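Local structure of putative NAD-dependent epimerase/dehydratase (Bacillus halodurans, 3E8X) at residues 106-111 against 151-156; 129-134 against 145-150. The protein is of unknown function but binds NADP in a Rossmann-type fold and is probably an NAD(P)-dependent epimerase or dehydratase of the short-chain dehydrogenase/reductase superfamily. All blocks are in the same frame, centred on the assembly; numbering follows the deposited sequence.

How the contacts relate
Both contacts draw on helix 145-160; their centres lie 9 Å apart, and both touch NADP. Contact 2 sets the first turns of that helix against the loop following strand 125-129; contact 1 sets its next turns against helix 100-121. Tyr147 and Lys151, one turn apart, therefore fall in different contacts yet approach the same ribose hydroxyl. The two are stitched together by Asp155 OD2 and Ser130 OG, 2.6 Å apart, and by Arg152 NH1 and Thr134 O, 2.9 Å apart, both probable hydrogen bonds. Asp107 OD1 also packs 3.5 Å from Tyr147 CE1, so helix 100-121 reaches the tyrosine directly.

Contact 1 (106-111 against 151-156); sequences IDLWGA and KRLADD. With NAP (NADP nicotinamide-adenine-dinucleotide phosphate), chain B.
Leu108 and Ala154 meet where the two helices come closest, the CD1 methyl of Leu108 resting 3.6 Å from the backbone N of Ala154 and also touching CB of Leu153. With CG trans to the backbone N (chi1 175°), the leucine reaches across to the neighbouring helix although its CB does not head there. Deeper in, two small residues meet methyl to methyl: Ala111 CB lies 3.8 Å from Ala154 CB. The latter methyl also packs 3.7 Å from the carbonyl oxygen of Asp107. Such small side chains let the short axes run 8.4 Å apart, nearly parallel at 18°. These are neighbouring helices on one side of a Rossmann-type sheet, and Ala111 is seated on Met128 of strand 125-129. Lys151 is the lysine of the YxxxK sequence characteristic of short-chain dehydrogenases. Its CB heads away from helix 100-121, but bends at chi2 and chi3 swing the chain back until CD passes Asp107. The polar ends are joined through water. One water donates to Asp107 O at 2.7 Å and receives a hydrogen bond from Lys151 NZ at 2.8 Å. A second water, also bonded to NZ, lies 2.7 Å from Asp107 OD1 and hydrogen-bonds to O2D and O3D of NADP, linking both helices to the ribose hydroxyls. In the next shell, Ser94 N binds Asp107 OD2, fixing the carboxylate from the other oxygen, while Lys151 NZ is anchored to Val129 O. On the outer side of the helix pair the second subunit closes in: Leu108 packs on Leu108 of the second subunit, and Leu153 on Ile112 of that subunit.

Contact 2 (129-134 against 145-150); sequences VSSVGT and RHYLVA. With NAP (NADP nicotinamide-adenine-dinucleotide phosphate), chain B.
Ser131 meets the hydroxyl end of Tyr147 beside NADP, its CB 3.8 Å from Tyr147 OH, an arrangement consistent with the Ser-Tyr-Lys active site of short-chain dehydrogenases, although no catalytic role has been established for these residues here. The tyrosine stands in the first turn of helix 145-160, and the serine on the loop leaving strand 125-129. With CG opposite the backbone N (chi1 167°), the ring extends from the helix toward the cofactor and presents its edge to the loop: Ser131 OG lies near the ring plane, 3.9 Å from CE2 of Tyr147. The ribose hydroxyl O2D approaches the same ring near its plane, but beyond CZ on the CE1 side. A hydrogen bond joins Tyr147 OH to O2D of NADP at a modelled 2.5 Å, a very short length to be read with caution. Ser131 also borders the nicotinamide, its OG 3.1 Å from C5N of NADP. That hydroxyl donates to Val132 O, in the carbonyl plane and on a lone pair (135° at the oxygen), which fixes its rotation within the loop. Leu148, the next residue on the helix, turns its forked end into the bend of the loop. CD2 sits 3.5 Å from Val132 O, while CD1 meets Gly133 O at 3.6 Å. Gly133, with its positive phi, brings its CA up against both methyls, and Pro137 packs against the same leucine. Farther along, Thr134 lies over the helix backbone, its CG2 methyl 3.5 Å from Leu148 O. The other branch of Thr134 points back into the loop, where OG1 donates to Ser131 O over 2.8 Å, almost in line with the carbonyl bond at 169°.

Contact 1 (106-111 against 151-156)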
loop_
_atom_site.group_PDB
_atom_site.type_symbol
_atom_site.label_atom_id
_atom_site.label_comp_id
_atom_site.label_asym_id
_atom_site.label_seq_id
_atom_site.Cartn_x
_atom_site.Cartn_y
_atom_site.Cartn_z
ATOM N N ILE A 106 5.272 6.124 6.379
ATOM C CA ILE A 106 4.518 6.633 7.540
ATOM C C ILE A 106 3.009 6.452 7.338
ATOM O O ILE A 106 2.365 5.678 8.034
ATOM C CB ILE A 106 4.880 8.111 7.863
ATOM C CG1 ILE A 106 6.396 8.246 8.040
ATOM C CG2 ILE A 106 4.110 8.649 9.098
ATOM C CD1 ILE A 106 6.987 7.485 9.189
ATOM N N ASP A 107 2.448 7.147 6.359
ATOM C CA ASP A 107 1.003 7.186 6.204
ATOM C C ASP A 107 0.424 5.799 5.923
ATOM O O ASP A 107 -0.720 5.517 6.325
ATOM C CB ASP A 107 0.576 8.183 5.089
ATOM C CG ASP A 107 1.165 9.577 5.281
ATOM O OD1 ASP A 107 0.399 10.557 5.297
ATOM O OD2 ASP A 107 2.400 9.700 5.435
ATOM N N LEU A 108 1.166 4.957 5.194
ATOM C CA LEU A 108 0.645 3.655 4.785
ATOM C C LEU A 108 1.197 2.545 5.681
ATOM O O LEU A 108 0.454 1.891 6.439
ATOM C CB LEU A 108 0.938 3.384 3.316
ATOM C CG LEU A 108 0.554 1.998 2.743
ATOM C CD1 LEU A 108 -0.883 1.585 3.126
ATOM C CD2 LEU A 108 0.722 1.896 1.201
ATOM N N TRP A 109 2.518 2.335 5.592
ATOM C CA TRP A 109 3.175 1.220 6.256
ATOM C C TRP A 109 3.098 1.412 7.761
ATOM O O TRP A 109 2.780 0.483 8.468
ATOM C CB TRP A 109 4.600 1.096 5.738
ATOM C CG TRP A 109 5.429 -0.017 6.271
ATOM C CD1 TRP A 109 6.618 0.104 6.908
ATOM C CD2 TRP A 109 5.179 -1.424 6.153
ATOM N NE1 TRP A 109 7.126 -1.142 7.196
ATOM C CE2 TRP A 109 6.258 -2.093 6.749
ATOM C CE3 TRP A 109 4.153 -2.183 5.582
ATOM C CZ2 TRP A 109 6.356 -3.503 6.789
ATOM C CZ3 TRP A 109 4.249 -3.581 5.618
ATOM C CH2 TRP A 109 5.348 -4.217 6.237
ATOM N N GLY A 110 3.337 2.637 8.242
ATOM C CA GLY A 110 3.195 2.971 9.679
ATOM C C GLY A 110 1.818 2.668 10.254
ATOM O O GLY A 110 1.702 2.118 11.345
ATOM N N ALA A 111 0.776 3.025 9.508
ATOM C CA ALA A 111 -0.601 2.751 9.872
ATOM C C ALA A 111 -0.862 1.276 9.918
ATOM O O ALA A 111 -1.482 0.783 10.864
ATOM C CB ALA A 111 -1.605 3.464 8.908
ATOM N N LYS A 151 -3.407 6.694 1.803
ATOM C CA LYS A 151 -4.500 6.821 2.784
ATOM C C LYS A 151 -5.598 5.785 2.576
ATOM O O LYS A 151 -6.012 5.125 3.512
ATOM C CB LYS A 151 -5.089 8.228 2.744
ATOM C CG LYS A 151 -4.059 9.322 3.034
ATOM C CD LYS A 151 -3.399 9.182 4.397
ATOM C CE LYS A 151 -4.322 9.587 5.550
ATOM N NZ LYS A 151 -3.803 9.213 6.927
ATOM N N ARG A 152 -5.994 5.626 1.322
ATOM C CA ARG A 152 -6.951 4.627 0.912
ATOM C C ARG A 152 -6.555 3.215 1.311
ATOM O O ARG A 152 -7.394 2.454 1.835
ATOM C CB ARG A 152 -7.184 4.703 -0.596
ATOM C CG ARG A 152 -7.916 3.504 -1.236
ATOM C CD ARG A 152 -9.328 3.235 -0.720
ATOM N NE ARG A 152 -9.962 2.194 -1.535
ATOM C CZ ARG A 152 -10.534 2.386 -2.719
ATOM N NH1 ARG A 152 -10.671 3.596 -3.226
ATOM N NH2 ARG A 152 -11.019 1.354 -3.393
ATOM N N LEU A 153 -5.301 2.847 1.044
ATOM C CA LEU A 153 -4.862 1.475 1.278
ATOM C C LEU A 153 -4.714 1.219 2.763
ATOM O O LEU A 153 -4.945 0.101 3.227
ATOM C CB LEU A 153 -3.591 1.154 0.508
ATOM C CG LEU A 153 -3.760 1.091 -1.005
ATOM C CD1 LEU A 153 -2.370 0.935 -1.670
ATOM C CD2 LEU A 153 -4.773 -0.047 -1.438
ATOM N N ALA A 154 -4.370 2.252 3.521
ATOM C CA ALA A 154 -4.347 2.138 4.989
ATOM C C ALA A 154 -5.757 1.958 5.527
ATOM O O ALA A 154 -5.991 1.138 6.405
ATOM C CB ALA A 154 -3.626 3.357 5.638
ATOM N N ASP A 155 -6.716 2.704 4.978
ATOM C CA ASP A 155 -8.116 2.552 5.336
ATOM C C ASP A 155 -8.609 1.149 5.065
ATOM O O ASP A 155 -9.342 0.577 5.873
ATOM C CB ASP A 155 -9.005 3.571 4.566
ATOM C CG ASP A 155 -8.852 4.997 5.067
ATOM O OD1 ASP A 155 -8.199 5.193 6.124
ATOM O OD2 ASP A 155 -9.396 5.923 4.402
ATOM N N ASP A 156 -8.215 0.586 3.932
ATOM C CA ASP A 156 -8.637 -0.781 3.583
ATOM C C ASP A 156 -8.062 -1.858 4.506
ATOM O O ASP A 156 -8.739 -2.807 4.840
ATOM C CB ASP A 156 -8.306 -1.092 2.122
ATOM C CG ASP A 156 -9.200 -0.337 1.144
ATOM O OD1 ASP A 156 -10.228 0.282 1.552
ATOM O OD2 ASP A 156 -8.842 -0.318 -0.041
HETATM P PA NAP B . 0.900 17.228 10.754
HETATM O O1A NAP B . 1.910 17.030 9.620
HETATM O O2A NAP B . 0.843 18.551 11.487
HETATM O O5B NAP B . 1.101 15.974 11.758
HETATM C C5B NAP B . 1.897 14.817 11.443
HETATM C C4B NAP B . 2.673 14.276 12.643
HETATM O O4B NAP B . 3.212 13.001 12.249
HETATM C C3B NAP B . 3.873 15.138 13.111
HETATM O O3B NAP B . 3.796 15.555 14.486
HETATM C C2B NAP B . 5.082 14.230 12.954
HETATM O O2B NAP B . 6.108 14.339 13.971
HETATM C C1B NAP B . 4.419 12.844 12.988
HETATM N N9A NAP B . 5.357 11.825 12.453
HETATM C C8A NAP B . 6.028 11.883 11.292
HETATM N N7A NAP B . 6.813 10.793 11.190
HETATM C C5A NAP B . 6.620 10.052 12.300
HETATM C C6A NAP B . 7.141 8.839 12.761
HETATM N N6A NAP B . 8.037 8.158 12.017
HETATM N N1A NAP B . 6.772 8.345 13.966
HETATM C C2A NAP B . 5.892 9.016 14.710
HETATM N N3A NAP B . 5.368 10.190 14.301
HETATM C C4A NAP B . 5.714 10.723 13.099
HETATM O O3 NAP B . -0.582 16.949 10.117
HETATM P PN NAP B . -2.021 17.557 10.593
HETATM O O1N NAP B . -2.202 18.854 9.853
HETATM O O2N NAP B . -2.088 17.362 12.091
HETATM O O5D NAP B . -3.110 16.638 9.855
HETATM C C5D NAP B . -3.430 15.341 10.344
HETATM C C4D NAP B . -3.599 14.427 9.143
HETATM O O4D NAP B . -4.689 14.843 8.318
HETATM C C3D NAP B . -2.368 14.445 8.250
HETATM O O3D NAP B . -1.409 13.507 8.762
HETATM C C2D NAP B . -2.925 14.185 6.846
HETATM O O2D NAP B . -2.673 12.876 6.384
HETATM C C1D NAP B . -4.454 14.387 6.974
HETATM N N1N NAP B . -5.082 15.317 5.984
HETATM C C2N NAP B . -4.525 16.504 5.643
HETATM C C3N NAP B . -5.169 17.352 4.717
HETATM C C7N NAP B . -4.613 18.705 4.330
HETATM O O7N NAP B . -5.374 19.530 3.791
HETATM N N7N NAP B . -3.335 18.989 4.636
HETATM C C4N NAP B . -6.385 16.956 4.156
HETATM C C5N NAP B . -6.934 15.740 4.527
HETATM C C6N NAP B . -6.260 14.950 5.443
HETATM P P2B NAP B . 7.104 15.623 14.176
HETATM O O1X NAP B . 6.373 16.576 15.084
HETATM O O2X NAP B . 8.335 15.022 14.848
HETATM O O3X NAP B . 7.278 16.168 12.775
HETATM O O HOH W 1 -3.045 6.498 7.151
HETATM O O HOH W 2 -1.306 10.725 7.332
#

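Contact 2 (129-134 against 145-150)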
loop_
_atom_site.group_PDB
_atom_site.type_symbol
_atom_site.label_atom_id
_atom_site.label_comp_id
_atom_site.label_asym_id
_atom_site.label_seq_id
_atom_site.Cartn_x
_atom_site.Cartn_y
_atom_site.Cartn_z
ATOM N N VAL A 129 -7.507 8.790 11.161
ATOM C CA VAL A 129 -7.618 10.105 10.520
ATOM C C VAL A 129 -7.108 9.933 9.104
ATOM O O VAL A 129 -5.936 9.811 8.864
ATOM C CB VAL A 129 -6.841 11.204 11.278
ATOM C CG1 VAL A 129 -7.042 12.562 10.635
ATOM C CG2 VAL A 129 -7.266 11.203 12.749
ATOM N N SER A 130 -8.049 9.916 8.188
ATOM C CA SER A 130 -7.805 9.706 6.804
ATOM C C SER A 130 -8.001 11.028 6.042
ATOM O O SER A 130 -7.534 12.078 6.483
ATOM C CB SER A 130 -8.755 8.599 6.314
ATOM O OG SER A 130 -8.485 8.251 5.000
ATOM N N SER A 131 -8.613 10.959 4.865
ATOM C CA SER A 131 -8.805 12.126 3.988
ATOM C C SER A 131 -9.928 11.846 2.981
ATOM O O SER A 131 -10.130 10.704 2.577
ATOM C CB SER A 131 -7.496 12.444 3.237
ATOM O OG SER A 131 -7.553 13.590 2.378
ATOM N N VAL A 132 -10.663 12.893 2.581
ATOM C CA VAL A 132 -11.424 12.836 1.313
ATOM C C VAL A 132 -10.425 12.669 0.148
ATOM O O VAL A 132 -9.212 12.973 0.266
ATOM C CB VAL A 132 -12.302 14.126 1.061
ATOM C CG1 VAL A 132 -13.265 14.357 2.215
ATOM C CG2 VAL A 132 -11.390 15.352 0.824
ATOM N N GLY A 133 -10.928 12.188 -0.976
ATOM C CA GLY A 133 -10.067 11.864 -2.098
ATOM C C GLY A 133 -9.757 10.372 -2.192
ATOM O O GLY A 133 -9.143 9.912 -3.154
ATOM N N THR A 134 -10.162 9.608 -1.178
ATOM C CA THR A 134 -9.725 8.231 -1.026
ATOM C C THR A 134 -10.698 7.243 -1.652
ATOM O O THR A 134 -10.318 6.151 -1.986
ATOM C CB THR A 134 -9.491 7.883 0.445
ATOM O OG1 THR A 134 -10.613 8.362 1.197
ATOM C CG2 THR A 134 -8.207 8.523 0.931
ATOM N N ARG A 145 -2.074 12.237 -5.872
ATOM C CA ARG A 145 -2.610 10.901 -6.048
ATOM C C ARG A 145 -1.893 9.821 -5.240
ATOM O O ARG A 145 -2.523 8.893 -4.730
ATOM C CB ARG A 145 -2.619 10.551 -7.526
ATOM C CG ARG A 145 -3.596 9.494 -7.888
ATOM C CD ARG A 145 -3.766 9.406 -9.406
ATOM N NE ARG A 145 -4.362 10.622 -9.928
ATOM C CZ ARG A 145 -4.568 10.874 -11.212
ATOM N NH1 ARG A 145 -4.267 9.975 -12.127
ATOM N NH2 ARG A 145 -5.095 12.037 -11.580
ATOM N N HIS A 146 -0.584 9.976 -5.078
ATOM C CA HIS A 146 0.220 9.035 -4.288
ATOM C C HIS A 146 -0.170 9.067 -2.809
ATOM O O HIS A 146 -0.161 8.037 -2.123
ATOM C CB HIS A 146 1.727 9.293 -4.486
ATOM C CG HIS A 146 2.218 10.560 -3.840
ATOM N ND1 HIS A 146 1.867 11.812 -4.298
ATOM C CD2 HIS A 146 3.018 10.768 -2.763
ATOM C CE1 HIS A 146 2.409 12.734 -3.518
ATOM N NE2 HIS A 146 3.131 12.129 -2.595
ATOM N N TYR A 147 -0.493 10.266 -2.316
ATOM C CA TYR A 147 -0.956 10.443 -0.957
ATOM C C TYR A 147 -2.340 9.804 -0.757
ATOM O O TYR A 147 -2.554 9.027 0.197
ATOM C CB TYR A 147 -0.959 11.943 -0.582
ATOM C CG TYR A 147 -1.701 12.232 0.686
ATOM C CD1 TYR A 147 -1.110 11.997 1.945
ATOM C CD2 TYR A 147 -3.020 12.692 0.643
ATOM C CE1 TYR A 147 -1.815 12.249 3.120
ATOM C CE2 TYR A 147 -3.732 12.946 1.801
ATOM C CZ TYR A 147 -3.134 12.735 3.043
ATOM O OH TYR A 147 -3.864 13.013 4.194
ATOM N N LEU A 148 -3.254 10.098 -1.666
ATOM C CA LEU A 148 -4.604 9.538 -1.651
ATOM C C LEU A 148 -4.674 8.015 -1.709
ATOM O O LEU A 148 -5.521 7.370 -1.040
ATOM C CB LEU A 148 -5.453 10.161 -2.791
ATOM C CG LEU A 148 -5.682 11.687 -2.805
ATOM C CD1 LEU A 148 -6.490 12.149 -4.037
ATOM C CD2 LEU A 148 -6.305 12.173 -1.493
ATOM N N VAL A 149 -3.817 7.420 -2.524
ATOM C CA VAL A 149 -3.640 5.941 -2.549
ATOM C C VAL A 149 -3.084 5.449 -1.212
ATOM O O VAL A 149 -3.578 4.467 -0.660
ATOM C CB VAL A 149 -2.712 5.517 -3.713
ATOM C CG1 VAL A 149 -2.189 4.064 -3.544
ATOM C CG2 VAL A 149 -3.407 5.748 -5.070
ATOM N N ALA A 150 -2.064 6.118 -0.665
ATOM C CA ALA A 150 -1.519 5.671 0.618
ATOM C C ALA A 150 -2.607 5.626 1.707
ATOM O O ALA A 150 -2.783 4.632 2.370
ATOM C CB ALA A 150 -0.321 6.498 1.021
HETATM P PA NAP B . 0.900 17.228 10.754
HETATM O O1A NAP B . 1.910 17.030 9.620
HETATM O O2A NAP B . 0.843 18.551 11.487
HETATM O O5B NAP B . 1.101 15.974 11.758
HETATM C C5B NAP B . 1.897 14.817 11.443
HETATM C C4B NAP B . 2.673 14.276 12.643
HETATM O O4B NAP B . 3.212 13.001 12.249
HETATM C C3B NAP B . 3.873 15.138 13.111
HETATM O O3B NAP B . 3.796 15.555 14.486
HETATM C C2B NAP B . 5.082 14.230 12.954
HETATM O O2B NAP B . 6.108 14.339 13.971
HETATM C C1B NAP B . 4.419 12.844 12.988
HETATM N N9A NAP B . 5.357 11.825 12.453
HETATM C C8A NAP B . 6.028 11.883 11.292
HETATM N N7A NAP B . 6.813 10.793 11.190
HETATM C C5A NAP B . 6.620 10.052 12.300
HETATM C C6A NAP B . 7.141 8.839 12.761
HETATM N N6A NAP B . 8.037 8.158 12.017
HETATM N N1A NAP B . 6.772 8.345 13.966
HETATM C C2A NAP B . 5.892 9.016 14.710
HETATM N N3A NAP B . 5.368 10.190 14.301
HETATM C C4A NAP B . 5.714 10.723 13.099
HETATM O O3 NAP B . -0.582 16.949 10.117
HETATM P PN NAP B . -2.021 17.557 10.593
HETATM O O1N NAP B . -2.202 18.854 9.853
HETATM O O2N NAP B . -2.088 17.362 12.091
HETATM O O5D NAP B . -3.110 16.638 9.855
HETATM C C5D NAP B . -3.430 15.341 10.344
HETATM C C4D NAP B . -3.599 14.427 9.143
HETATM O O4D NAP B . -4.689 14.843 8.318
HETATM C C3D NAP B . -2.368 14.445 8.250
HETATM O O3D NAP B . -1.409 13.507 8.762
HETATM C C2D NAP B . -2.925 14.185 6.846
HETATM O O2D NAP B . -2.673 12.876 6.384
HETATM C C1D NAP B . -4.454 14.387 6.974
HETATM N N1N NAP B . -5.082 15.317 5.984
HETATM C C2N NAP B . -4.525 16.504 5.643
HETATM C C3N NAP B . -5.169 17.352 4.717
HETATM C C7N NAP B . -4.613 18.705 4.330
HETATM O O7N NAP B . -5.374 19.530 3.791
HETATM N N7N NAP B . -3.335 18.989 4.636
HETATM C C4N NAP B . -6.385 16.956 4.156
HETATM C C5N NAP B . -6.934 15.740 4.527
HETATM C C6N NAP B . -6.260 14.950 5.443
HETATM P P2B NAP B . 7.104 15.623 14.176
HETATM O O1X NAP B . 6.373 16.576 15.084
HETATM O O2X NAP B . 8.335 15.022 14.848
HETATM O O3X NAP B . 7.278 16.168 12.775
#